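PDB 6P0F: GTPase subunit of restriction endonuclease from Thermococcus gammatolerans, which probably belongs to an McrB-type restriction system, with an N-terminal YTH domain that is thought to recognise DNA. Local coordinates for residues A[88-93]-A[136-141]; A[72-77]-A[150-155]; A[68-73]-A[92-97]. All blocks are in the same frame, centred on the assembly; numbering follows the deposited sequence.

Contact 1 (A[88-93]-A[136-141]); sequences QETAVY and HSINEI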
# COMPACT_ATOMS: atom_id res chain seq x y z
N GLN A 88 12.65 10.02 14.13
CA GLN A 88 11.22 10.25 14.27
C GLN A 88 10.51 8.90 14.21
O GLN A 88 11.10 7.87 13.87
CB GLN A 88 10.68 11.20 13.20
CG GLN A 88 11.38 12.57 13.16
CD GLN A 88 10.78 13.58 14.12
OE1 GLN A 88 10.22 13.22 15.16
NE2 GLN A 88 10.90 14.87 13.79
N GLU A 89 9.23 8.92 14.59
CA GLU A 89 8.44 7.71 14.65
C GLU A 89 8.33 7.08 13.27
O GLU A 89 8.22 7.78 12.26
CB GLU A 89 7.03 8.03 15.20
CG GLU A 89 6.15 6.78 15.42
CD GLU A 89 5.30 6.83 16.71
OE1 GLU A 89 4.22 6.20 16.72
OE2 GLU A 89 5.72 7.49 17.69
N THR A 90 8.38 5.74 13.23
CA THR A 90 8.10 5.02 12.00
C THR A 90 7.16 3.86 12.28
O THR A 90 7.01 3.42 13.42
CB THR A 90 9.37 4.45 11.33
OG1 THR A 90 9.93 3.40 12.12
CG2 THR A 90 10.42 5.54 11.11
N ALA A 91 6.51 3.39 11.22
CA ALA A 91 5.65 2.22 11.33
C ALA A 91 5.66 1.47 10.01
O ALA A 91 6.01 2.02 8.97
CB ALA A 91 4.23 2.59 11.72
N VAL A 92 5.30 0.19 10.06
CA VAL A 92 5.21 -0.62 8.86
C VAL A 92 3.88 -1.37 8.91
O VAL A 92 3.53 -1.94 9.95
CB VAL A 92 6.38 -1.62 8.73
CG1 VAL A 92 6.24 -2.40 7.45
CG2 VAL A 92 7.71 -0.87 8.78
N TYR A 93 3.18 -1.39 7.79
CA TYR A 93 1.94 -2.14 7.65
C TYR A 93 2.11 -3.17 6.53
O TYR A 93 2.75 -2.89 5.53
CB TYR A 93 0.75 -1.21 7.33
CG TYR A 93 0.45 -0.20 8.43
CD1 TYR A 93 1.25 0.91 8.61
CD2 TYR A 93 -0.66 -0.37 9.27
CE1 TYR A 93 0.98 1.84 9.63
CE2 TYR A 93 -0.93 0.53 10.29
CZ TYR A 93 -0.13 1.64 10.44
OH TYR A 93 -0.42 2.53 11.45
N HIS A 136 7.34 -4.20 14.15
CA HIS A 136 8.70 -3.74 13.91
C HIS A 136 8.77 -2.37 13.27
O HIS A 136 7.85 -1.96 12.55
CB HIS A 136 9.40 -4.74 13.01
CG HIS A 136 9.29 -6.14 13.48
ND1 HIS A 136 10.15 -6.66 14.42
CD2 HIS A 136 8.42 -7.13 13.16
CE1 HIS A 136 9.83 -7.92 14.65
NE2 HIS A 136 8.79 -8.24 13.89
N SER A 137 9.89 -1.69 13.52
CA SER A 137 10.26 -0.44 12.89
C SER A 137 10.60 -0.63 11.41
O SER A 137 10.88 -1.74 10.95
CB SER A 137 11.51 0.12 13.57
OG SER A 137 12.53 -0.89 13.52
N ILE A 138 10.67 0.50 10.70
CA ILE A 138 11.22 0.46 9.35
C ILE A 138 12.64 -0.12 9.40
O ILE A 138 13.04 -0.90 8.54
CB ILE A 138 11.19 1.86 8.70
CG1 ILE A 138 9.77 2.24 8.30
CG2 ILE A 138 12.10 1.91 7.46
CD1 ILE A 138 9.60 3.65 7.77
N ASN A 139 13.43 0.29 10.39
CA ASN A 139 14.83 -0.13 10.35
C ASN A 139 14.97 -1.62 10.65
O ASN A 139 15.82 -2.28 10.04
CB ASN A 139 15.68 0.72 11.29
CG ASN A 139 15.03 1.00 12.59
OD1 ASN A 139 14.03 1.73 12.65
ND2 ASN A 139 15.58 0.42 13.65
N GLU A 140 14.10 -2.19 11.51
CA GLU A 140 14.17 -3.63 11.75
C GLU A 140 13.71 -4.42 10.53
O GLU A 140 14.31 -5.45 10.18
CB GLU A 140 13.30 -4.01 12.96
CG GLU A 140 13.74 -3.48 14.33
CD GLU A 140 12.64 -3.66 15.42
OE1 GLU A 140 11.53 -3.07 15.29
OE2 GLU A 140 12.87 -4.39 16.41
N ILE A 141 12.64 -3.98 9.87
CA ILE A 141 12.20 -4.67 8.65
C ILE A 141 13.25 -4.54 7.55
O ILE A 141 13.56 -5.50 6.85
CB ILE A 141 10.83 -4.13 8.19
CG1 ILE A 141 9.77 -4.43 9.24
CG2 ILE A 141 10.47 -4.72 6.84
CD1 ILE A 141 9.61 -5.92 9.56
O HOH W 1 5.30 -0.88 12.79
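OE1 of E140 is gripped by two donors of S137, the residue whose CB touches OG1 of T90: the backbone N, 2.8 Å from E140 OE1 on the lone pair anti to the other carboxylate oxygen, and OG of S137. E140 N returns a 2.9 Å bond to S137 OG, which completes a capping box at the start of helix 138-145. The next amide, I138 N, reaches T90 OG1 at 3.3 Å, a weak but nearly straight bond (171°). Apolar contact continues alongside: the N-terminal end of helix 138-145 rests on strand 91-102 of the YTH-domain sheet. CD1 of I138 lies 3.7 Å from T90 CB, while I138 CG1 also meets V92 CG2 at 3.8 Å. V92 CG1 lies anti to the backbone N (chi1 -178°), which leaves CG2 beside that N, and this methyl also touches I141 CG1 at 4.1 Å. Y74 of strand 70-76 packs against I138 and I141 too. One ordered water finishes the join, accepting from V92 N at 2.9 Å and donating to H136 O at 2.8 Å.

Contact 2 (A[72-77]-A[150-155]); sequences LFYVGK and DYFPIA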
# COMPACT_ATOMS: atom_id res chain seq x y z
N LEU A 72 4.27 -3.82 1.71
CA LEU A 72 4.74 -3.25 2.97
C LEU A 72 4.61 -1.74 2.82
O LEU A 72 5.27 -1.14 1.97
CB LEU A 72 6.19 -3.62 3.25
CG LEU A 72 6.39 -5.08 3.66
CD1 LEU A 72 7.86 -5.42 3.43
CD2 LEU A 72 5.97 -5.35 5.08
N PHE A 73 3.71 -1.14 3.59
CA PHE A 73 3.62 0.32 3.67
C PHE A 73 4.58 0.76 4.77
O PHE A 73 4.39 0.44 5.95
CB PHE A 73 2.20 0.77 4.00
CG PHE A 73 1.22 0.59 2.90
CD1 PHE A 73 1.14 1.47 1.84
CD2 PHE A 73 0.33 -0.47 2.95
CE1 PHE A 73 0.19 1.29 0.84
CE2 PHE A 73 -0.63 -0.65 1.95
CZ PHE A 73 -0.70 0.23 0.91
N TYR A 74 5.64 1.48 4.38
CA TYR A 74 6.53 2.12 5.33
C TYR A 74 5.98 3.50 5.64
O TYR A 74 5.64 4.23 4.71
CB TYR A 74 7.92 2.26 4.70
CG TYR A 74 8.81 1.05 4.62
CD1 TYR A 74 8.32 -0.23 4.84
CD2 TYR A 74 10.15 1.20 4.32
CE1 TYR A 74 9.16 -1.34 4.76
CE2 TYR A 74 11.00 0.11 4.25
CZ TYR A 74 10.50 -1.15 4.46
OH TYR A 74 11.35 -2.24 4.39
N VAL A 75 5.89 3.86 6.91
CA VAL A 75 5.31 5.15 7.32
C VAL A 75 6.33 5.89 8.17
O VAL A 75 6.75 5.39 9.22
CB VAL A 75 3.99 4.95 8.08
CG1 VAL A 75 3.39 6.31 8.46
CG2 VAL A 75 3.00 4.13 7.24
N GLY A 76 6.70 7.09 7.75
CA GLY A 76 7.70 7.84 8.48
C GLY A 76 7.96 9.17 7.79
O GLY A 76 7.38 9.47 6.76
N LYS A 77 8.90 9.92 8.37
CA LYS A 77 9.24 11.27 7.90
C LYS A 77 10.28 11.16 6.79
O LYS A 77 11.43 10.75 7.02
CB LYS A 77 9.74 12.09 9.09
CG LYS A 77 10.40 13.40 8.75
CD LYS A 77 9.42 14.39 8.18
CE LYS A 77 10.09 15.76 8.10
NZ LYS A 77 9.57 16.72 9.13
N ASP A 150 17.59 2.94 6.94
CA ASP A 150 16.74 4.09 6.66
C ASP A 150 16.16 4.08 5.25
O ASP A 150 15.59 5.10 4.82
CB ASP A 150 17.53 5.39 6.91
CG ASP A 150 18.78 5.50 6.06
OD1 ASP A 150 19.15 4.56 5.33
OD2 ASP A 150 19.45 6.56 6.16
N TYR A 151 16.28 2.96 4.53
CA TYR A 151 15.71 2.85 3.20
C TYR A 151 14.20 3.10 3.21
O TYR A 151 13.46 2.50 3.99
CB TYR A 151 16.01 1.46 2.64
CG TYR A 151 15.46 1.18 1.26
CD1 TYR A 151 15.76 1.99 0.19
CD2 TYR A 151 14.66 0.07 1.05
CE1 TYR A 151 15.25 1.71 -1.06
CE2 TYR A 151 14.18 -0.23 -0.19
CZ TYR A 151 14.45 0.59 -1.25
OH TYR A 151 13.93 0.27 -2.48
N PHE A 152 13.76 3.99 2.32
CA PHE A 152 12.39 4.53 2.37
C PHE A 152 12.01 4.93 0.95
O PHE A 152 11.92 6.12 0.61
CB PHE A 152 12.33 5.71 3.35
CG PHE A 152 10.93 6.18 3.70
CD1 PHE A 152 9.94 5.32 4.04
CD2 PHE A 152 10.64 7.54 3.75
CE1 PHE A 152 8.68 5.78 4.39
CE2 PHE A 152 9.39 7.99 4.09
CZ PHE A 152 8.39 7.11 4.40
N PRO A 153 11.77 3.94 0.08
CA PRO A 153 11.45 4.26 -1.31
C PRO A 153 10.04 4.81 -1.44
O PRO A 153 9.14 4.45 -0.67
CB PRO A 153 11.59 2.92 -2.03
CG PRO A 153 11.20 1.91 -0.99
CD PRO A 153 11.70 2.49 0.34
N ILE A 154 9.84 5.67 -2.44
CA ILE A 154 8.46 6.03 -2.77
C ILE A 154 7.69 4.80 -3.22
O ILE A 154 6.55 4.56 -2.78
CB ILE A 154 8.44 7.15 -3.82
CG1 ILE A 154 8.82 8.47 -3.15
CG2 ILE A 154 7.06 7.28 -4.41
CD1 ILE A 154 9.02 9.59 -4.12
N ALA A 155 8.30 3.97 -4.07
CA ALA A 155 7.73 2.70 -4.50
C ALA A 155 8.88 1.78 -4.87
O ALA A 155 9.67 2.11 -5.77
CB ALA A 155 6.80 2.88 -5.69
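Y151 meets Y74 through its backbone: Y151 O lies in the plane of the Y74 ring, at its edge, 3.4 Å from Y74 CE2. N142 of helix 138-145 ties the same two residues together, N142 ND2 donating to Y151 O and N142 OD1 hydrogen-bonded to Y74 OH. A bound MES, probably from the crystallisation liquor, approaches the Y151 side chain to about 3 Å and may mark a pocket. F152 comes next and carries most of the contact. Its CG is anti to the backbone N (chi1 -168°), and the side chains of F152 and Y74 slide past each other in opposite directions, with F152 CE1 3.6 Å from Y74 CB. The edge of the F152 ring also meets Y74 O, 3.4 Å from F152 CE1, while F152 CZ lies 3.5 Å from G76 O. P153 follows, its CD 3.6 Å above the centre of the Y151 ring and within 4.5 Å of Y74 CD2. In this example a loop of the YTH domain is seated on strand 70-76 by aromatic and carbonyl contacts, and ring C-H groups facing Y151 O and Y74 O probably add a weak electrostatic attraction to the apolar packing.

Contact 3 (A[68-73]-A[92-97]); sequences GDMVLF and VYLGII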
# COMPACT_ATOMS: atom_id res chain seq x y z
N GLY A 68 -3.09 -10.71 -5.07
CA GLY A 68 -2.26 -11.69 -4.41
C GLY A 68 -0.88 -11.19 -4.02
O GLY A 68 -0.23 -11.83 -3.19
N ASP A 69 -0.44 -10.09 -4.62
CA ASP A 69 0.83 -9.47 -4.26
C ASP A 69 0.71 -8.84 -2.87
O ASP A 69 -0.38 -8.50 -2.38
CB ASP A 69 1.22 -8.43 -5.30
CG ASP A 69 1.66 -9.06 -6.63
OD1 ASP A 69 1.84 -10.31 -6.66
OD2 ASP A 69 1.84 -8.28 -7.59
N MSE A 70 1.86 -8.67 -2.23
CA MSE A 70 1.94 -8.18 -0.87
C MSE A 70 2.58 -6.79 -0.90
O MSE A 70 3.47 -6.51 -1.70
CB MSE A 70 2.75 -9.14 -0.02
CG MSE A 70 1.95 -10.35 0.26
SE MSE A 70 3.11 -11.72 0.93
CE MSE A 70 4.20 -10.67 2.10
N VAL A 71 2.11 -5.92 0.01
CA VAL A 71 2.60 -4.55 0.10
C VAL A 71 3.03 -4.27 1.54
O VAL A 71 2.24 -4.46 2.47
CB VAL A 71 1.54 -3.53 -0.35
CG1 VAL A 71 2.10 -2.12 -0.14
CG2 VAL A 71 1.13 -3.74 -1.80
N LEU A 72 4.27 -3.82 1.71
CA LEU A 72 4.74 -3.25 2.97
C LEU A 72 4.61 -1.74 2.82
O LEU A 72 5.27 -1.14 1.97
CB LEU A 72 6.19 -3.62 3.25
CG LEU A 72 6.39 -5.08 3.66
CD1 LEU A 72 7.86 -5.42 3.43
CD2 LEU A 72 5.97 -5.35 5.08
N PHE A 73 3.71 -1.14 3.59
CA PHE A 73 3.62 0.32 3.67
C PHE A 73 4.58 0.76 4.77
O PHE A 73 4.39 0.44 5.95
CB PHE A 73 2.20 0.77 4.00
CG PHE A 73 1.22 0.59 2.90
CD1 PHE A 73 1.14 1.47 1.84
CD2 PHE A 73 0.33 -0.47 2.95
CE1 PHE A 73 0.19 1.29 0.84
CE2 PHE A 73 -0.63 -0.65 1.95
CZ PHE A 73 -0.70 0.23 0.91
N VAL A 92 5.30 0.19 10.06
CA VAL A 92 5.21 -0.62 8.86
C VAL A 92 3.88 -1.37 8.91
O VAL A 92 3.53 -1.94 9.95
CB VAL A 92 6.38 -1.62 8.73
CG1 VAL A 92 6.24 -2.40 7.45
CG2 VAL A 92 7.71 -0.87 8.78
N TYR A 93 3.18 -1.39 7.79
CA TYR A 93 1.94 -2.14 7.65
C TYR A 93 2.11 -3.17 6.53
O TYR A 93 2.75 -2.89 5.53
CB TYR A 93 0.75 -1.21 7.33
CG TYR A 93 0.45 -0.20 8.43
CD1 TYR A 93 1.25 0.91 8.61
CD2 TYR A 93 -0.66 -0.37 9.27
CE1 TYR A 93 0.98 1.84 9.63
CE2 TYR A 93 -0.93 0.53 10.29
CZ TYR A 93 -0.13 1.64 10.44
OH TYR A 93 -0.42 2.53 11.45
N LEU A 94 1.49 -4.34 6.69
CA LEU A 94 1.56 -5.40 5.69
C LEU A 94 0.15 -5.71 5.18
O LEU A 94 -0.72 -6.06 5.97
CB LEU A 94 2.19 -6.67 6.28
CG LEU A 94 2.21 -7.87 5.34
CD1 LEU A 94 3.09 -7.63 4.13
CD2 LEU A 94 2.70 -9.11 6.08
N GLY A 95 -0.05 -5.57 3.88
CA GLY A 95 -1.30 -5.96 3.26
C GLY A 95 -1.11 -6.95 2.14
O GLY A 95 -0.00 -7.07 1.60
N ILE A 96 -2.17 -7.67 1.79
CA ILE A 96 -2.20 -8.52 0.60
C ILE A 96 -3.35 -8.05 -0.28
O ILE A 96 -4.45 -7.77 0.22
CB ILE A 96 -2.29 -10.02 0.97
CG1 ILE A 96 -2.17 -10.85 -0.31
CG2 ILE A 96 -3.51 -10.32 1.76
CD1 ILE A 96 -1.78 -12.32 -0.05
N ILE A 97 -3.07 -7.91 -1.58
CA ILE A 97 -4.01 -7.27 -2.49
C ILE A 97 -5.11 -8.25 -2.88
O ILE A 97 -4.85 -9.37 -3.35
CB ILE A 97 -3.30 -6.73 -3.74
CG1 ILE A 97 -2.26 -5.65 -3.35
CG2 ILE A 97 -4.33 -6.15 -4.72
CD1 ILE A 97 -1.47 -5.08 -4.51
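V71 and G95 exchange both of their backbone bonds, V71 N to G95 O and G95 N to V71 O, each 2.9 Å long, as an antiparallel hydrogen-bonded pair. F73 and Y93 do the same two residues further on, and between and beyond them L72 with L94 and M70 with I96 are non-hydrogen-bonded pairs. The strand segments run antiparallel at 164°. At the G68 end the exchange carries on past the last pair: G68 N gives a 2.8 Å bond to I97 O, and I97 N points almost straight down the carbonyl of D69, at a C=O...N angle of 172°. Several acceptors take a CA-H contact as well, the shortest from V92 CA to F73 O at 3.2 Å. M70 and L72 turn their backbone polar groups the other way, to Q4, F6 and I8 in and beside strand 5-11. The D69 carboxylate is satisfied outside the pairing, OD2 accepting from D66 N and Q4 NE2.

On the M70 side of the sheet, a bend at chi3 (42°) places CE of this selenomethionine 3.8 Å from L94 CD1, and L72 CD2 touches both L94 CD1 and V92 CG1. On the V71 side, V71 CG1 lies 3.7 Å above the centre of the F73 ring, and V71 CG2 meets I97 CD1 at 4.0 Å. Strand 70-76 thus runs between strands 5-11 and 91-102, with L170 and L174 of helix 160-174 packed on M70 and L94, and M125 of strand 123-127 against V71 and I97.

Each contact uses strand 70-76 or strand 91-102, and contact 3 joins the two; the three differ in how near the protein centre they sit. Contact 3, the most central, is buried and holds the two strands together by regular backbone bonds with apolar layers on both faces. Contact 2 is also buried but joins the later part of strand 70-76 to a loop, without hydrogen bonds between its segments. Contact 1, partly buried and farthest out, relies on a weak bond, a water bridge and a few aliphatic contacts. Contacts 1 and 2 meet through the sheet, where A91 O pairs with V75 N at 2.8 Å and Y74 OH packs on I141; Y74 also reaches V92, shared by contacts 1 and 3.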